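Exopolygalacturonase (Yersinia enterocolitica, PDB 2UVF) hydrolyses pectic polygalacturonate from the chain end as an exo-acting family 28 glycoside hydrolase, binding digalacturonic acid in its active-site cleft. Local coordinates at the alpha-D-galactopyranuronic acid site. Numbering follows the deposited sequence.

The alpha-D-galactopyranuronic acid site. Residues 232-233, 240, 354-355, 379, 381, 384, 402, 406, 408, 441-443, 468. With ADA (alpha-D-galactopyranuronic acid), chain B; ADA (alpha-D-galactopyranuronic acid), chain C.
Digalacturonic acid lies in a blind-ended groove that hides 217 of 237 Å² of ADA (chain C) but 154 of 221 Å² of ADA (chain B), whose O1 side is probably the open end. O4 of chain B joins C1 of chain C, so the buried unit is the non-reducing end, as befits an exo-enzyme. Extended Arg240 closes that end, its guanidinium suiting the flat carboxylate: in plane, NH1 salt-bridges O6A of chain C (2.8 Å) and NH2 reaches O6B. NH2 and His355 NE2 also bond O6A, so three donors grip it, the histidine's in-plane bond nearly straight (174°). Asn379 O fixes the imidazole's rotation through ND1; Phe354 and Glu384 cover opposite faces, and OE2 over the centre may favour protonation. Glu384 also walls C4 and O3 of chain C, its OE1 holding a water shared with O4. Leu232 CD2 blocks that terminal O4 (3.5 Å). Opposite, His443, tied to Tyr233 OH, lies under C1 of chain C. On the floor, Asn406 OD1 receives O3 (2.7 Å) and O2 of chain C from above its carbonyl plane. Lys468, a flexible cation bent at chi2 (136°) and chi3 (99°), makes a long salt bridge from NZ to O6B of chain B (3.5 Å). Water links Ser442 to this carboxylate. Catalytic Asp381 (NXD motif) and Asp402 (DD motif) flank chain B; O1 meets Asp402 OD2 from above the carboxylate plane, consistent with cleavage at C1. Strands 383-386, 405-408, 438-441 and 466-470 of the right-handed parallel beta-helix support the cleft; loop residues and Arg240 of strand 240-241 form its end wall.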
# COMPACT_ATOMS: atom_id res chain seq x y z
N LEU A 232 -5.50 -4.23 17.95
CA LEU A 232 -4.84 -3.27 17.07
C LEU A 232 -3.92 -2.31 17.81
O LEU A 232 -2.74 -2.16 17.46
CB LEU A 232 -5.88 -2.48 16.25
CG LEU A 232 -5.41 -1.66 15.05
CD1 LEU A 232 -4.89 -2.58 13.96
CD2 LEU A 232 -6.57 -0.83 14.53
N TYR A 233 -4.45 -1.65 18.84
CA TYR A 233 -3.67 -0.73 19.66
C TYR A 233 -3.64 -1.23 21.11
O TYR A 233 -4.45 -2.09 21.48
CB TYR A 233 -4.20 0.70 19.53
CG TYR A 233 -4.23 1.19 18.10
CD1 TYR A 233 -3.09 1.15 17.30
CD2 TYR A 233 -5.41 1.67 17.54
CE1 TYR A 233 -3.12 1.59 15.99
CE2 TYR A 233 -5.45 2.10 16.23
CZ TYR A 233 -4.30 2.05 15.45
OH TYR A 233 -4.35 2.48 14.13
N ARG A 240 -9.27 -9.24 18.10
CA ARG A 240 -9.57 -9.62 16.72
C ARG A 240 -9.05 -11.03 16.45
O ARG A 240 -8.08 -11.47 17.08
CB ARG A 240 -8.95 -8.60 15.76
CG ARG A 240 -9.63 -7.26 15.80
CD ARG A 240 -8.89 -6.25 14.97
NE ARG A 240 -9.71 -5.08 14.69
CZ ARG A 240 -9.42 -4.15 13.79
NH1 ARG A 240 -8.32 -4.24 13.05
NH2 ARG A 240 -10.24 -3.14 13.62
N PHE A 354 -11.56 -9.43 5.72
CA PHE A 354 -11.55 -8.07 6.28
C PHE A 354 -10.51 -7.27 5.46
O PHE A 354 -10.78 -6.96 4.27
CB PHE A 354 -11.29 -8.15 7.79
CG PHE A 354 -11.44 -6.84 8.55
CD1 PHE A 354 -12.43 -5.93 8.25
CD2 PHE A 354 -10.58 -6.56 9.60
CE1 PHE A 354 -12.56 -4.73 8.99
CE2 PHE A 354 -10.70 -5.36 10.33
CZ PHE A 354 -11.69 -4.45 10.03
N HIS A 355 -9.33 -7.01 6.04
CA HIS A 355 -8.27 -6.24 5.37
C HIS A 355 -7.37 -7.17 4.57
O HIS A 355 -7.42 -8.38 4.74
CB HIS A 355 -7.37 -5.48 6.38
CG HIS A 355 -8.07 -4.51 7.28
ND1 HIS A 355 -9.08 -3.66 6.85
CD2 HIS A 355 -7.86 -4.19 8.58
CE1 HIS A 355 -9.47 -2.90 7.85
NE2 HIS A 355 -8.74 -3.19 8.90
N ASN A 379 -13.84 -3.15 3.31
CA ASN A 379 -12.63 -2.90 4.11
C ASN A 379 -11.39 -3.64 3.63
O ASN A 379 -10.39 -3.74 4.37
CB ASN A 379 -12.88 -3.18 5.60
CG ASN A 379 -14.12 -2.50 6.10
OD1 ASN A 379 -15.04 -3.16 6.55
ND2 ASN A 379 -14.19 -1.16 5.95
N ASP A 381 -8.55 -3.26 2.15
CA ASP A 381 -7.49 -2.37 1.67
C ASP A 381 -6.29 -3.20 1.25
O ASP A 381 -6.16 -4.34 1.67
CB ASP A 381 -7.13 -1.19 2.63
CG ASP A 381 -7.16 -1.56 4.08
OD1 ASP A 381 -6.89 -2.76 4.39
OD2 ASP A 381 -7.43 -0.63 4.91
N GLU A 384 -1.95 -2.04 4.63
CA GLU A 384 -1.93 -1.12 5.76
C GLU A 384 -0.53 -1.02 6.35
O GLU A 384 0.09 -2.05 6.59
CB GLU A 384 -2.89 -1.55 6.86
CG GLU A 384 -4.32 -1.46 6.48
CD GLU A 384 -5.24 -1.86 7.60
OE1 GLU A 384 -4.75 -2.24 8.68
OE2 GLU A 384 -6.45 -1.77 7.39
N ASP A 402 -10.91 -1.43 -0.71
CA ASP A 402 -10.81 -0.19 0.07
C ASP A 402 -9.58 0.61 -0.35
O ASP A 402 -9.21 0.61 -1.54
CB ASP A 402 -10.79 -0.50 1.58
CG ASP A 402 -11.44 0.59 2.40
OD1 ASP A 402 -10.77 1.61 2.65
OD2 ASP A 402 -12.62 0.43 2.79
N ASN A 406 -2.68 2.42 2.83
CA ASN A 406 -3.16 3.20 3.95
C ASN A 406 -2.07 3.34 5.00
O ASN A 406 -1.32 2.40 5.25
CB ASN A 406 -4.37 2.51 4.58
CG ASN A 406 -4.96 3.30 5.72
OD1 ASN A 406 -4.61 3.10 6.88
ND2 ASN A 406 -5.83 4.23 5.39
N ALA A 408 -1.51 4.37 9.07
CA ALA A 408 -2.20 4.56 10.33
C ALA A 408 -1.18 4.82 11.45
O ALA A 408 -0.10 4.25 11.45
CB ALA A 408 -3.02 3.33 10.66
N GLY A 441 -4.68 9.01 7.25
CA GLY A 441 -5.04 7.61 7.17
C GLY A 441 -6.38 7.57 7.88
O GLY A 441 -7.11 6.61 7.78
N SER A 442 -6.68 8.68 8.57
CA SER A 442 -7.76 8.88 9.59
C SER A 442 -7.26 8.58 11.00
O SER A 442 -7.41 9.41 11.88
CB SER A 442 -9.08 8.16 9.30
OG SER A 442 -9.76 7.87 10.52
N HIS A 443 -6.67 7.40 11.18
CA HIS A 443 -5.88 7.09 12.38
C HIS A 443 -4.54 7.84 12.31
O HIS A 443 -3.56 7.31 11.81
CB HIS A 443 -5.64 5.57 12.54
CG HIS A 443 -6.88 4.77 12.84
ND1 HIS A 443 -6.82 3.41 13.11
CD2 HIS A 443 -8.19 5.14 12.94
CE1 HIS A 443 -8.05 2.97 13.35
NE2 HIS A 443 -8.90 4.00 13.25
N LYS A 468 -7.11 12.24 5.82
CA LYS A 468 -8.32 12.30 6.64
C LYS A 468 -7.97 12.21 8.12
O LYS A 468 -7.09 11.44 8.50
CB LYS A 468 -9.32 11.19 6.25
CG LYS A 468 -8.69 10.05 5.43
CD LYS A 468 -9.12 8.66 5.87
CE LYS A 468 -10.23 8.06 5.04
NZ LYS A 468 -10.16 6.55 5.08
C1 ADA B . -11.34 2.30 5.61
C2 ADA B . -10.71 1.11 6.37
C3 ADA B . -11.45 1.00 7.72
C4 ADA B . -10.95 2.19 8.57
C5 ADA B . -11.42 3.46 7.84
C6 ADA B . -10.92 4.73 8.56
O1 ADA B . -12.78 2.18 5.45
O2 ADA B . -10.73 -0.09 5.63
O3 ADA B . -11.30 -0.29 8.37
O4 ADA B . -9.51 2.19 8.54
O5 ADA B . -11.00 3.48 6.40
O6B ADA B . -9.76 5.14 8.29
O6A ADA B . -11.69 5.29 9.38
C1 ADA C . -8.85 2.49 9.79
C2 ADA C . -7.34 2.59 9.48
C3 ADA C . -6.88 1.22 8.96
C4 ADA C . -7.15 0.12 10.02
C5 ADA C . -8.66 0.09 10.36
C6 ADA C . -9.15 -0.92 11.43
O2 ADA C . -7.07 3.66 8.55
O3 ADA C . -5.50 1.27 8.57
O4 ADA C . -6.37 0.32 11.21
O5 ADA C . -9.13 1.41 10.75
O6B ADA C . -9.90 -0.47 12.32
O6A ADA C . -8.80 -2.13 11.35
O HOH W 1 -3.35 -0.68 10.37
O HOH W 2 -11.76 6.49 12.43